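PDB 7KR6: glycoside hydrolase family 16 protein from Bacteroides ovatus, which probably hydrolyses internal glycosidic bonds of mixed-linkage beta-glucans, with retention of configuration as in other family 16 glycoside hydrolases. Local coordinates for residues A[143-148]-A[230-235]; A[168-173]-A[178-183]. The protein carries 1 engineered substitution. All coordinates share one frame; numbering follows the deposited sequence. Where two conformers were deposited one is given.

Contact 1 (A[143-148]-A[230-235]). With G2F (2-deoxy-2-fluoro-alpha-D-glucopyranose), chain C.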
# COMPACT_ATOMS: atom_id res chain seq x y z
N GLY A 143 -3.66 -0.91 -17.42
CA GLY A 143 -4.13 0.04 -16.40
C GLY A 143 -5.22 -0.60 -15.56
O GLY A 143 -6.01 -1.42 -16.05
N GLU A 144 -5.25 -0.26 -14.27
CA GLU A 144 -6.28 -0.75 -13.36
C GLU A 144 -6.67 0.40 -12.42
O GLU A 144 -5.75 1.10 -11.87
CB GLU A 144 -5.77 -1.94 -12.54
CG GLU A 144 -6.85 -2.76 -11.89
CD GLU A 144 -6.74 -2.88 -10.39
OE1 GLU A 144 -6.66 -4.02 -9.89
OE2 GLU A 144 -6.65 -1.81 -9.72
N ILE A 145 -7.97 0.59 -12.26
CA ILE A 145 -8.54 1.51 -11.24
C ILE A 145 -9.32 0.64 -10.27
O ILE A 145 -10.29 0.01 -10.68
CB ILE A 145 -9.43 2.60 -11.83
CG1 ILE A 145 -8.74 3.36 -12.96
CG2 ILE A 145 -9.86 3.52 -10.71
CD1 ILE A 145 -9.69 4.21 -13.74
N ASP A 146 -8.86 0.60 -9.03
CA ASP A 146 -9.58 -0.09 -7.94
C ASP A 146 -10.42 0.99 -7.27
O ASP A 146 -9.90 1.72 -6.44
CB ASP A 146 -8.62 -0.86 -7.07
CG ASP A 146 -9.27 -1.76 -6.08
OD1 ASP A 146 -10.49 -2.04 -6.24
OD2 ASP A 146 -8.44 -2.26 -5.21
N ILE A 147 -11.71 1.06 -7.62
CA ILE A 147 -12.58 2.15 -7.13
C ILE A 147 -12.79 1.91 -5.62
O ILE A 147 -12.60 2.84 -4.81
CB ILE A 147 -13.92 2.22 -7.88
CG1 ILE A 147 -13.72 2.54 -9.36
CG2 ILE A 147 -14.83 3.23 -7.21
CD1 ILE A 147 -14.95 2.35 -10.18
N MET A 148 -13.13 0.69 -5.29
CA MET A 148 -13.34 0.32 -3.88
C MET A 148 -12.91 -1.13 -3.72
O MET A 148 -13.25 -1.97 -4.54
CB MET A 148 -14.82 0.50 -3.51
CG MET A 148 -15.27 -0.05 -2.14
SD MET A 148 -15.52 -1.83 -2.04
CE MET A 148 -17.01 -2.06 -3.01
N ASP A 230 -7.86 6.20 -21.94
CA ASP A 230 -8.45 5.35 -23.00
C ASP A 230 -9.63 4.63 -22.36
O ASP A 230 -9.75 4.70 -21.15
CB ASP A 230 -7.37 4.43 -23.58
CG ASP A 230 -6.33 5.17 -24.41
OD1 ASP A 230 -6.66 5.63 -25.54
OD2 ASP A 230 -5.18 5.29 -23.96
N ASN A 231 -10.45 3.95 -23.15
CA ASN A 231 -11.59 3.17 -22.63
C ASN A 231 -11.13 2.16 -21.57
O ASN A 231 -10.14 1.40 -21.78
CB ASN A 231 -12.32 2.44 -23.73
CG ASN A 231 -13.02 3.38 -24.68
OD1 ASN A 231 -13.29 4.54 -24.37
ND2 ASN A 231 -13.26 2.88 -25.89
N PHE A 232 -11.95 2.07 -20.53
CA PHE A 232 -11.84 1.05 -19.46
C PHE A 232 -13.16 0.31 -19.37
O PHE A 232 -14.21 0.97 -19.48
CB PHE A 232 -11.49 1.72 -18.13
CG PHE A 232 -10.03 1.94 -17.84
CD1 PHE A 232 -9.24 2.74 -18.67
CD2 PHE A 232 -9.42 1.40 -16.72
CE1 PHE A 232 -7.89 2.96 -18.38
CE2 PHE A 232 -8.08 1.60 -16.46
CZ PHE A 232 -7.32 2.41 -17.25
N TYR A 233 -13.11 -0.99 -19.10
CA TYR A 233 -14.29 -1.81 -18.76
C TYR A 233 -14.36 -2.06 -17.25
O TYR A 233 -13.46 -1.66 -16.49
CB TYR A 233 -14.21 -3.13 -19.51
CG TYR A 233 -13.05 -4.02 -19.18
CD1 TYR A 233 -13.11 -4.95 -18.13
CD2 TYR A 233 -11.87 -3.99 -19.89
CE1 TYR A 233 -12.07 -5.81 -17.84
CE2 TYR A 233 -10.83 -4.85 -19.62
CZ TYR A 233 -10.90 -5.75 -18.57
OH TYR A 233 -9.89 -6.61 -18.31
N ILE A 234 -15.47 -2.66 -16.86
CA ILE A 234 -15.90 -2.74 -15.44
C ILE A 234 -15.76 -4.16 -14.95
O ILE A 234 -16.05 -5.12 -15.71
CB ILE A 234 -17.34 -2.22 -15.29
CG1 ILE A 234 -17.51 -0.82 -15.85
CG2 ILE A 234 -17.81 -2.29 -13.84
CD1 ILE A 234 -18.94 -0.44 -16.23
N LEU A 235 -15.35 -4.30 -13.70
CA LEU A 235 -15.31 -5.60 -13.02
C LEU A 235 -15.93 -5.49 -11.64
O LEU A 235 -15.86 -4.42 -11.00
CB LEU A 235 -13.89 -6.15 -12.84
CG LEU A 235 -13.05 -6.26 -14.10
CD1 LEU A 235 -12.14 -5.07 -14.26
CD2 LEU A 235 -12.27 -7.54 -14.08
C1 G2F C . -6.39 -4.25 -8.51
C2 G2F C . -5.37 -5.33 -8.48
C3 G2F C . -5.95 -6.66 -8.90
C4 G2F C . -7.08 -6.99 -7.96
C5 G2F C . -8.13 -5.85 -8.11
C6 G2F C . -9.42 -5.99 -7.33
O3 G2F C . -4.93 -7.66 -8.90
O4 G2F C . -7.60 -8.31 -8.34
O5 G2F C . -7.58 -4.56 -7.77
O6 G2F C . -9.11 -6.29 -5.92
F2 G2F C . -4.24 -4.91 -9.25

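Contact 2 (A[168-173]-A[178-183]). With G2F (2-deoxy-2-fluoro-alpha-D-glucopyranose), chain C.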
# COMPACT_ATOMS: atom_id res chain seq x y z
N ALA A 168 -7.04 2.32 -5.31
CA ALA A 168 -5.71 2.16 -5.87
C ALA A 168 -5.72 2.36 -7.38
O ALA A 168 -6.76 2.10 -8.01
CB ALA A 168 -5.08 0.84 -5.56
N ILE A 169 -4.56 2.71 -7.92
CA ILE A 169 -4.32 2.60 -9.38
C ILE A 169 -3.06 1.78 -9.58
O ILE A 169 -2.07 1.92 -8.81
CB ILE A 169 -4.30 3.96 -10.13
CG1 ILE A 169 -3.33 4.98 -9.52
CG2 ILE A 169 -5.70 4.55 -10.24
CD1 ILE A 169 -3.16 6.25 -10.35
N HIS A 170 -3.05 0.96 -10.61
CA HIS A 170 -1.90 0.14 -11.03
C HIS A 170 -1.62 0.40 -12.51
O HIS A 170 -2.57 0.51 -13.28
CB HIS A 170 -2.18 -1.34 -10.82
CG HIS A 170 -2.53 -1.73 -9.43
ND1 HIS A 170 -1.66 -2.48 -8.64
CD2 HIS A 170 -3.64 -1.52 -8.71
CE1 HIS A 170 -2.26 -2.72 -7.50
NE2 HIS A 170 -3.47 -2.16 -7.50
N TYR A 171 -0.36 0.46 -12.89
CA TYR A 171 0.05 0.85 -14.25
C TYR A 171 1.51 0.48 -14.43
O TYR A 171 2.13 -0.13 -13.55
CB TYR A 171 -0.30 2.33 -14.43
CG TYR A 171 0.31 3.25 -13.41
CD1 TYR A 171 -0.32 3.48 -12.20
CD2 TYR A 171 1.53 3.90 -13.63
CE1 TYR A 171 0.24 4.29 -11.23
CE2 TYR A 171 2.08 4.75 -12.69
CZ TYR A 171 1.44 4.96 -11.47
OH TYR A 171 1.99 5.81 -10.54
N GLY A 172 2.04 0.78 -15.61
CA GLY A 172 3.44 0.45 -15.95
C GLY A 172 3.48 -0.54 -17.10
O GLY A 172 2.49 -1.19 -17.38
N PRO A 173 4.61 -0.57 -17.84
CA PRO A 173 4.63 -1.31 -19.10
C PRO A 173 4.68 -2.84 -19.00
O PRO A 173 4.41 -3.49 -20.05
CB PRO A 173 5.87 -0.76 -19.82
CG PRO A 173 6.76 -0.24 -18.71
CD PRO A 173 5.79 0.26 -17.64
N HIS A 178 5.96 -2.72 -12.72
CA HIS A 178 4.65 -2.44 -12.06
C HIS A 178 4.79 -1.19 -11.19
O HIS A 178 5.79 -1.07 -10.43
CB HIS A 178 4.21 -3.64 -11.23
CG HIS A 178 3.01 -3.42 -10.37
ND1 HIS A 178 3.08 -3.51 -9.01
CD2 HIS A 178 1.75 -3.03 -10.66
CE1 HIS A 178 1.88 -3.30 -8.50
NE2 HIS A 178 1.04 -2.98 -9.49
N GLU A 179 3.83 -0.29 -11.27
CA GLU A 179 3.75 0.89 -10.37
C GLU A 179 2.38 0.85 -9.71
O GLU A 179 1.41 0.55 -10.40
CB GLU A 179 3.93 2.18 -11.17
CG GLU A 179 5.32 2.30 -11.78
CD GLU A 179 5.49 3.61 -12.52
OE1 GLU A 179 5.27 4.66 -11.97
OE2 GLU A 179 5.80 3.57 -13.73
N GLN A 180 2.29 1.31 -8.47
CA GLN A 180 1.00 1.30 -7.76
C GLN A 180 0.94 2.55 -6.89
O GLN A 180 1.97 2.88 -6.24
CB GLN A 180 0.87 0.07 -6.85
CG GLN A 180 -0.41 0.07 -6.04
CD GLN A 180 -0.58 -1.08 -5.09
OE1 GLN A 180 -1.61 -1.18 -4.42
NE2 GLN A 180 0.36 -2.02 -5.13
N GLN A 181 -0.21 3.20 -6.89
CA GLN A 181 -0.60 4.20 -5.87
C GLN A 181 -1.77 3.66 -5.09
O GLN A 181 -2.68 3.06 -5.67
CB GLN A 181 -0.96 5.54 -6.50
CG GLN A 181 0.20 6.21 -7.21
CD GLN A 181 -0.22 7.47 -7.90
OE1 GLN A 181 -0.88 8.32 -7.33
NE2 GLN A 181 0.18 7.63 -9.16
N TYR A 182 -1.79 3.78 -3.77
CA TYR A 182 -3.06 3.50 -3.06
C TYR A 182 -3.25 4.46 -1.90
O TYR A 182 -2.34 5.19 -1.48
CB TYR A 182 -3.22 2.04 -2.60
CG TYR A 182 -2.47 1.62 -1.36
CD1 TYR A 182 -2.78 2.12 -0.09
CD2 TYR A 182 -1.51 0.63 -1.42
CE1 TYR A 182 -2.11 1.69 1.04
CE2 TYR A 182 -0.85 0.16 -0.30
CZ TYR A 182 -1.14 0.70 0.94
OH TYR A 182 -0.49 0.23 2.04
N TYR A 183 -4.49 4.47 -1.46
CA TYR A 183 -5.03 5.23 -0.31
C TYR A 183 -5.88 4.26 0.49
O TYR A 183 -6.68 3.50 -0.07
CB TYR A 183 -5.74 6.49 -0.76
CG TYR A 183 -6.50 7.22 0.30
CD1 TYR A 183 -5.81 7.90 1.29
CD2 TYR A 183 -7.87 7.15 0.42
CE1 TYR A 183 -6.46 8.60 2.30
CE2 TYR A 183 -8.53 7.89 1.39
CZ TYR A 183 -7.83 8.61 2.33
OH TYR A 183 -8.48 9.30 3.34
C1 G2F C . -6.39 -4.25 -8.51
C2 G2F C . -5.37 -5.33 -8.48
C3 G2F C . -5.95 -6.66 -8.90
C4 G2F C . -7.08 -6.99 -7.96
C5 G2F C . -8.13 -5.85 -8.11
C6 G2F C . -9.42 -5.99 -7.33
O3 G2F C . -4.93 -7.66 -8.90
O4 G2F C . -7.60 -8.31 -8.34
O5 G2F C . -7.58 -4.56 -7.77
O6 G2F C . -9.11 -6.29 -5.92
F2 G2F C . -4.24 -4.91 -9.25
O HOH W 1 3.88 7.35 -11.40

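Contact 1 (A[143-148]-A[230-235])
CE2 of the Phe232 ring lies 3.7 Å from Gly143 O and 4.0 Å from Ile145 CG1, while Glu144 N sits at the ring edge. The Ile145 side chain crosses the aromatic side chain at about a right angle, its CD1 also packing near CE2 and CD2. Because Gly143 has no side chain, Phe232 CZ can come within 4.1 Å of Gly143 CA. Strand 125-133 runs between the two segments and pairs with both; Met131 packs on Phe232, and the Trp203 ring meets the phenyl ring steeply.

Glu144 points away from this buried packing, to the sugar-binding face. With CG anti to the backbone N (chi1 -163°) and a bend at chi2, its carboxylate reaches the 2-deoxy-2-fluoroglucose, where OE1 is covalently bonded to C1 at 1.4 Å. The other carboxylate oxygen, OE2, remains 2.7 Å from C1. Asp146 lies on the same face of the strand, its OD2 3.5 Å from the ring oxygen O5, while Asn61 ND2 adds a hydrogen bond to the sugar. Farther along, Ile147 and Met148 both face Phe129 in a classic beta bulge, consistent with the bulged active-site strand of laminarinase-like GH16 enzymes.

The ester to an alpha-configured anomeric carbon identifies Glu144 as the nucleophile: it is a trapped 2-fluoro analogue of the glycosyl-enzyme intermediate, as expected for a retaining GH16 enzyme.

Contact 2 (A[168-173]-A[178-183])
The hairpin of strands 164-171 and 179-186 borders the sugar-binding cleft and carries His170 into it. Its strands run antiparallel, tied by reciprocal backbone bonds in the hydrogen-bonded pairs Ile169-Gln181 and Tyr171-Glu179; Glu179 N to Tyr171 O measures 2.8 Å.

His170 and Gln180 form a non-hydrogen-bonded pair; the Gln180 chain runs alongside the imidazole, its amide plane 29° from the ring. The imidazole is sandwiched: Gln180 CG makes a CH-pi contact on one face, 3.9 Å from the ring centroid. Over the centre of the other face sits fluorine F2 of the bound sugar, 3.3 Å from His170 NE2. At the edge, His170 ND1 and His178 NE2 share a nearly straight 2.9 Å hydrogen bond (168°), which fixes the rotation of the His170 ring. Trp139 in turn meets the His178 ring.

On the opposite side of the hairpin, Tyr171 takes CG between its backbone N and carbonyl carbon (chi1 56°), laying its ring beneath Glu179 CB, 3.8 Å from the ring centroid. Gln181 NE2 donates to Tyr171 OH at 2.9 Å, the hydroxyl lying in the amide plane. A water joins Tyr171 OH to Glu179 OE1, which also hydrogen-bonds Tyr183 of the second subunit; there the 180-183 strand pairs with its counterpart, extending the sheet.

F2 occupies the position of the natural 2-hydroxyl, so the clamped imidazole offers a flat surface to the C2 substituent of the sugar bonded to the enzyme.

In the fold
The centres of contacts 1 and 2 lie about 12 Å apart, and the hairpin of contact 2 falls between the two segments of contact 1 in sequence. Strands 144-150 and 164-171 are antiparallel neighbours, joined by Asp146 N to Ala168 O (2.8 Å) and Glu144 N to His170 O (3.0 Å), probable hydrogen bonds. Strand order therefore runs 232-240, 125-133, 144-150, 164-171, 179-186, and on into the second subunit. This fits the curved sheet of the GH16 beta-jelly roll. Contact 1 supplies the nucleophile and contact 2 an imidazole beside it, so adjacent strands flank one sugar, which is bonded to the first, while the outer strand pairs with the second subunit.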